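Local coordinates for protein polysaccharide deacetylase (Streptococcus pyogenes, PDB 6DQ3) that removes N-acetyl groups from the cell wall linkage unit of streptococcal rhamnopolysaccharides as a zinc-dependent carbohydrate esterase family 4 enzyme, at residues Pro34-Lys45 with Val86-Asp95. Numbering follows the deposited sequence.
Sequences PDLFDQQLQKMK and VAYPILKKYD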
loop_
_atom_site.group_PDB
_atom_site.type_symbol
_atom_site.label_atom_id
_atom_site.label_comp_id
_atom_site.label_asym_id
_atom_site.label_seq_id
_atom_site.Cartn_x
_atom_site.Cartn_y
_atom_site.Cartn_z
ATOM N N PRO A 34 1.691 -17.698 -1.660
ATOM C CA PRO A 34 3.029 -17.185 -2.003
ATOM C C PRO A 34 3.471 -17.561 -3.409
ATOM O O PRO A 34 4.038 -16.720 -4.116
ATOM C CB PRO A 34 3.930 -17.814 -0.926
ATOM C CG PRO A 34 3.007 -18.061 0.244
ATOM C CD PRO A 34 1.673 -18.414 -0.369
ATOM N N ASP A 35 3.246 -18.808 -3.833
ATOM C CA ASP A 35 3.659 -19.205 -5.177
ATOM C C ASP A 35 3.023 -18.307 -6.234
ATOM O O ASP A 35 3.683 -17.921 -7.205
ATOM C CB ASP A 35 3.300 -20.667 -5.432
ATOM C CG ASP A 35 4.145 -21.630 -4.611
ATOM O OD1 ASP A 35 5.313 -21.303 -4.313
ATOM O OD2 ASP A 35 3.635 -22.716 -4.262
ATOM N N LEU A 36 1.745 -17.957 -6.060
ATOM C CA LEU A 36 1.074 -17.091 -7.025
ATOM C C LEU A 36 1.658 -15.682 -6.998
ATOM O O LEU A 36 1.835 -15.059 -8.052
ATOM C CB LEU A 36 -0.429 -17.058 -6.749
ATOM C CG LEU A 36 -1.256 -16.083 -7.591
ATOM C CD1 LEU A 36 -1.131 -16.429 -9.070
ATOM C CD2 LEU A 36 -2.715 -16.084 -7.166
ATOM N N PHE A 37 1.943 -15.155 -5.806
ATOM C CA PHE A 37 2.596 -13.854 -5.716
ATOM C C PHE A 37 3.921 -13.872 -6.471
ATOM O O PHE A 37 4.214 -12.963 -7.257
ATOM C CB PHE A 37 2.792 -13.479 -4.248
ATOM C CG PHE A 37 3.415 -12.131 -4.040
ATOM C CD1 PHE A 37 2.847 -10.992 -4.587
ATOM C CD2 PHE A 37 4.577 -12.004 -3.301
ATOM C CE1 PHE A 37 3.424 -9.756 -4.391
ATOM C CE2 PHE A 37 5.158 -10.774 -3.103
ATOM C CZ PHE A 37 4.578 -9.645 -3.648
ATOM N N ASP A 38 4.722 -14.924 -6.268
ATOM C CA ASP A 38 5.961 -15.079 -7.021
ATOM C C ASP A 38 5.695 -15.003 -8.520
ATOM O O ASP A 38 6.375 -14.270 -9.247
ATOM C CB ASP A 38 6.631 -16.408 -6.643
ATOM C CG ASP A 38 8.008 -16.567 -7.253
ATOM O OD1 ASP A 38 8.095 -16.693 -8.492
ATOM O OD2 ASP A 38 9.004 -16.558 -6.493
ATOM N N GLN A 39 4.672 -15.723 -8.993
ATOM C CA GLN A 39 4.387 -15.765 -10.424
ATOM C C GLN A 39 3.859 -14.429 -10.940
ATOM O O GLN A 39 4.114 -14.073 -12.097
ATOM C CB GLN A 39 3.387 -16.880 -10.727
ATOM C CG GLN A 39 3.957 -18.278 -10.548
ATOM C CD GLN A 39 2.887 -19.349 -10.436
ATOM O OE1 GLN A 39 1.727 -19.130 -10.780
ATOM N NE2 GLN A 39 3.278 -20.523 -9.948
ATOM N N GLN A 40 3.124 -13.687 -10.112
ATOM C CA GLN A 40 2.677 -12.358 -10.516
ATOM C C GLN A 40 3.861 -11.413 -10.682
ATOM O O GLN A 40 3.960 -10.695 -11.683
ATOM C CB GLN A 40 1.689 -11.804 -9.493
ATOM C CG GLN A 40 0.347 -12.513 -9.477
ATOM C CD GLN A 40 -0.486 -12.132 -8.271
ATOM O OE1 GLN A 40 0.014 -11.519 -7.327
ATOM N NE2 GLN A 40 -1.761 -12.492 -8.296
ATOM N N LEU A 41 4.779 -11.405 -9.714
ATOM C CA LEU A 41 5.937 -10.527 -9.827
ATOM C C LEU A 41 6.823 -10.932 -10.997
ATOM O O LEU A 41 7.340 -10.071 -11.718
ATOM C CB LEU A 41 6.747 -10.539 -8.536
ATOM C CG LEU A 41 6.204 -9.785 -7.331
ATOM C CD1 LEU A 41 7.240 -9.847 -6.216
ATOM C CD2 LEU A 41 5.871 -8.351 -7.680
ATOM N N GLN A 42 7.038 -12.239 -11.184
ATOM C CA GLN A 42 7.815 -12.702 -12.323
ATOM C C GLN A 42 7.258 -12.146 -13.629
ATOM O O GLN A 42 8.010 -11.673 -14.487
ATOM C CB GLN A 42 7.832 -14.229 -12.357
ATOM C CG GLN A 42 8.600 -14.816 -13.526
ATOM C CD GLN A 42 8.437 -16.323 -13.622
ATOM O OE1 GLN A 42 7.537 -16.900 -13.013
ATOM N NE2 GLN A 42 9.309 -16.969 -14.387
ATOM N N LYS A 43 5.933 -12.194 -13.792
ATOM C CA LYS A 43 5.324 -11.735 -15.037
ATOM C C LYS A 43 5.445 -10.221 -15.188
ATOM O O LYS A 43 5.682 -9.721 -16.295
ATOM C CB LYS A 43 3.862 -12.178 -15.087
ATOM C CG LYS A 43 3.161 -11.923 -16.407
ATOM C CD LYS A 43 3.656 -12.832 -17.517
ATOM C CE LYS A 43 3.090 -12.377 -18.852
ATOM N NZ LYS A 43 3.286 -13.391 -19.926
ATOM N N MET A 44 5.288 -9.473 -14.093
ATOM C CA MET A 44 5.502 -8.030 -14.161
ATOM C C MET A 44 6.938 -7.710 -14.554
ATOM O O MET A 44 7.183 -6.813 -15.370
ATOM C CB MET A 44 5.163 -7.379 -12.823
ATOM C CG MET A 44 3.685 -7.391 -12.479
ATOM S SD MET A 44 3.348 -6.566 -10.916
ATOM C CE MET A 44 2.314 -7.789 -10.111
ATOM N N LYS A 45 7.905 -8.435 -13.985
ATOM C CA LYS A 45 9.306 -8.183 -14.301
ATOM C C LYS A 45 9.592 -8.482 -15.767
ATOM O O LYS A 45 10.233 -7.685 -16.464
ATOM C CB LYS A 45 10.199 -9.026 -13.388
ATOM C CG LYS A 45 11.641 -8.536 -13.283
ATOM C CD LYS A 45 11.717 -7.262 -12.442
ATOM C CE LYS A 45 13.155 -6.815 -12.189
ATOM N NZ LYS A 45 13.197 -5.557 -11.386
ATOM N N VAL A 86 7.099 -13.400 4.294
ATOM C CA VAL A 86 6.748 -14.050 3.038
ATOM C C VAL A 86 6.928 -13.099 1.859
ATOM O O VAL A 86 7.691 -13.391 0.933
ATOM C CB VAL A 86 5.306 -14.594 3.104
ATOM C CG1 VAL A 86 4.962 -15.376 1.851
ATOM C CG2 VAL A 86 5.118 -15.460 4.351
ATOM N N ALA A 87 6.246 -11.953 1.885
ATOM C CA ALA A 87 6.252 -11.080 0.713
ATOM C C ALA A 87 7.635 -10.487 0.456
ATOM O O ALA A 87 8.088 -10.429 -0.694
ATOM C CB ALA A 87 5.213 -9.970 0.879
ATOM N N TYR A 88 8.313 -10.034 1.510
ATOM C CA TYR A 88 9.574 -9.309 1.348
ATOM C C TYR A 88 10.656 -10.135 0.665
ATOM O O TYR A 88 11.323 -9.611 -0.246
ATOM C CB TYR A 88 10.009 -8.807 2.731
ATOM C CG TYR A 88 11.358 -8.145 2.790
ATOM C CD1 TYR A 88 11.640 -7.035 2.008
ATOM C CD2 TYR A 88 12.345 -8.620 3.636
ATOM C CE1 TYR A 88 12.874 -6.429 2.059
ATOM C CE2 TYR A 88 13.582 -8.025 3.692
ATOM C CZ TYR A 88 13.842 -6.927 2.902
ATOM O OH TYR A 88 15.073 -6.325 2.961
ATOM N N PRO A 89 10.908 -11.393 1.042
ATOM C CA PRO A 89 11.904 -12.178 0.288
ATOM C C PRO A 89 11.573 -12.298 -1.187
ATOM O O PRO A 89 12.470 -12.237 -2.037
ATOM C CB PRO A 89 11.878 -13.551 0.978
ATOM C CG PRO A 89 11.356 -13.281 2.351
ATOM C CD PRO A 89 10.405 -12.105 2.230
ATOM N N ILE A 90 10.296 -12.487 -1.514
ATOM C CA ILE A 90 9.896 -12.613 -2.909
ATOM C C ILE A 90 10.071 -11.285 -3.638
ATOM O O ILE A 90 10.487 -11.252 -4.802
ATOM C CB ILE A 90 8.452 -13.140 -2.994
ATOM C CG1 ILE A 90 8.381 -14.534 -2.355
ATOM C CG2 ILE A 90 7.996 -13.180 -4.440
ATOM C CD1 ILE A 90 6.978 -15.091 -2.166
ATOM N N LEU A 91 9.785 -10.167 -2.968
ATOM C CA LEU A 91 10.026 -8.869 -3.593
ATOM C C LEU A 91 11.511 -8.666 -3.881
ATOM O O LEU A 91 11.881 -8.203 -4.967
ATOM C CB LEU A 91 9.489 -7.752 -2.701
ATOM C CG LEU A 91 7.964 -7.676 -2.636
ATOM C CD1 LEU A 91 7.519 -7.054 -1.318
ATOM C CD2 LEU A 91 7.403 -6.893 -3.825
ATOM N N LYS A 92 12.374 -9.014 -2.925
ATOM C CA LYS A 92 13.813 -8.901 -3.144
ATOM C C LYS A 92 14.268 -9.789 -4.296
ATOM O O LYS A 92 15.131 -9.393 -5.093
ATOM C CB LYS A 92 14.573 -9.270 -1.871
ATOM C CG LYS A 92 14.528 -8.226 -0.775
ATOM C CD LYS A 92 15.570 -8.510 0.308
ATOM C CE LYS A 92 15.252 -9.783 1.081
ATOM N NZ LYS A 92 16.227 -10.024 2.180
ATOM N N LYS A 93 13.717 -11.003 -4.382
ATOM C CA LYS A 93 14.067 -11.922 -5.462
ATOM C C LYS A 93 13.918 -11.261 -6.822
ATOM O O LYS A 93 14.756 -11.450 -7.709
ATOM C CB LYS A 93 13.187 -13.169 -5.366
ATOM C CG LYS A 93 13.243 -14.106 -6.557
ATOM C CD LYS A 93 12.406 -15.363 -6.297
ATOM C CE LYS A 93 12.445 -16.324 -7.479
ATOM N NZ LYS A 93 11.567 -17.512 -7.263
ATOM N N TYR A 94 12.867 -10.467 -7.003
ATOM C CA TYR A 94 12.595 -9.819 -8.277
ATOM C C TYR A 94 13.034 -8.362 -8.300
ATOM O O TYR A 94 12.706 -7.641 -9.248
ATOM C CB TYR A 94 11.108 -9.960 -8.608
ATOM C CG TYR A 94 10.759 -11.402 -8.926
ATOM C CD1 TYR A 94 11.111 -11.958 -10.151
ATOM C CD2 TYR A 94 10.142 -12.224 -7.987
ATOM C CE1 TYR A 94 10.824 -13.276 -10.452
ATOM C CE2 TYR A 94 9.848 -13.553 -8.282
ATOM C CZ TYR A 94 10.195 -14.069 -9.517
ATOM O OH TYR A 94 9.920 -15.387 -9.830
ATOM N N ASP A 95 13.807 -7.928 -7.307
ATOM C CA ASP A 95 14.307 -6.558 -7.245
ATOM C C ASP A 95 13.156 -5.566 -7.391
ATOM O O ASP A 95 13.224 -4.596 -8.151
ATOM C CB ASP A 95 15.375 -6.315 -8.315
ATOM C CG ASP A 95 16.110 -4.997 -8.119
ATOM O OD1 ASP A 95 16.105 -4.475 -6.985
ATOM O OD2 ASP A 95 16.685 -4.477 -9.101
#
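Tyr94 OH donates to Asp38 OD1 over 2.6 Å, arriving from above the carboxylate plane, 36° out of it. Lys93, in the last helical turn, holds the other oxygen: its NZ makes a salt bridge to the syn lone pair of Asp38 OD2 at 2.8 Å. With CG anti to the backbone N, the acid swings across to meet both. It sits at the edge of the Tyr94 ring, the two planes 76° apart. That ring lies flat against helix 34-45: Gln42 N stands 3.9 Å above its centre, Leu41 CB touches Tyr94 CD2, and Lys93 CG, from the preceding residue, is on the opposite face. After Tyr94 the chain ends the helix in a Schellman motif with Asp95 as its C-prime residue, and Lys45, bent at chi2, reaches round to give weak hydrogen bonds to Tyr94 O and Asp95 O. Toward the N-terminal ends of the segments, Ile90 is a knob in the hole formed by Pro34, Phe37, Asp38 and Leu41; its CG2 meets Asp38 CA and Phe37 CD2, both at 3.8 Å. Leu91 CD2 comes to the edge of the Phe37 ring and also touches Leu41 CD1 at 3.8 Å, and Pro34 CG closes the far end on Val86 CG1. The two helix segments run nearly parallel, 26° apart with axes 10.0 Å from each other. Their helices follow the parallel-paired strands 8-14 and 71-77 and pack side by side outside the sheet, Leu41 and Leu91 both resting on Leu74, consistent with the distorted beta/alpha barrel of family 4 deacetylases. Apolar contacts thus join the helices next to the sheet, while Asp38 links helix 34-45 to Lys93 and to Tyr94 just beyond the helix; these donors would probably favour the ionised carboxylate.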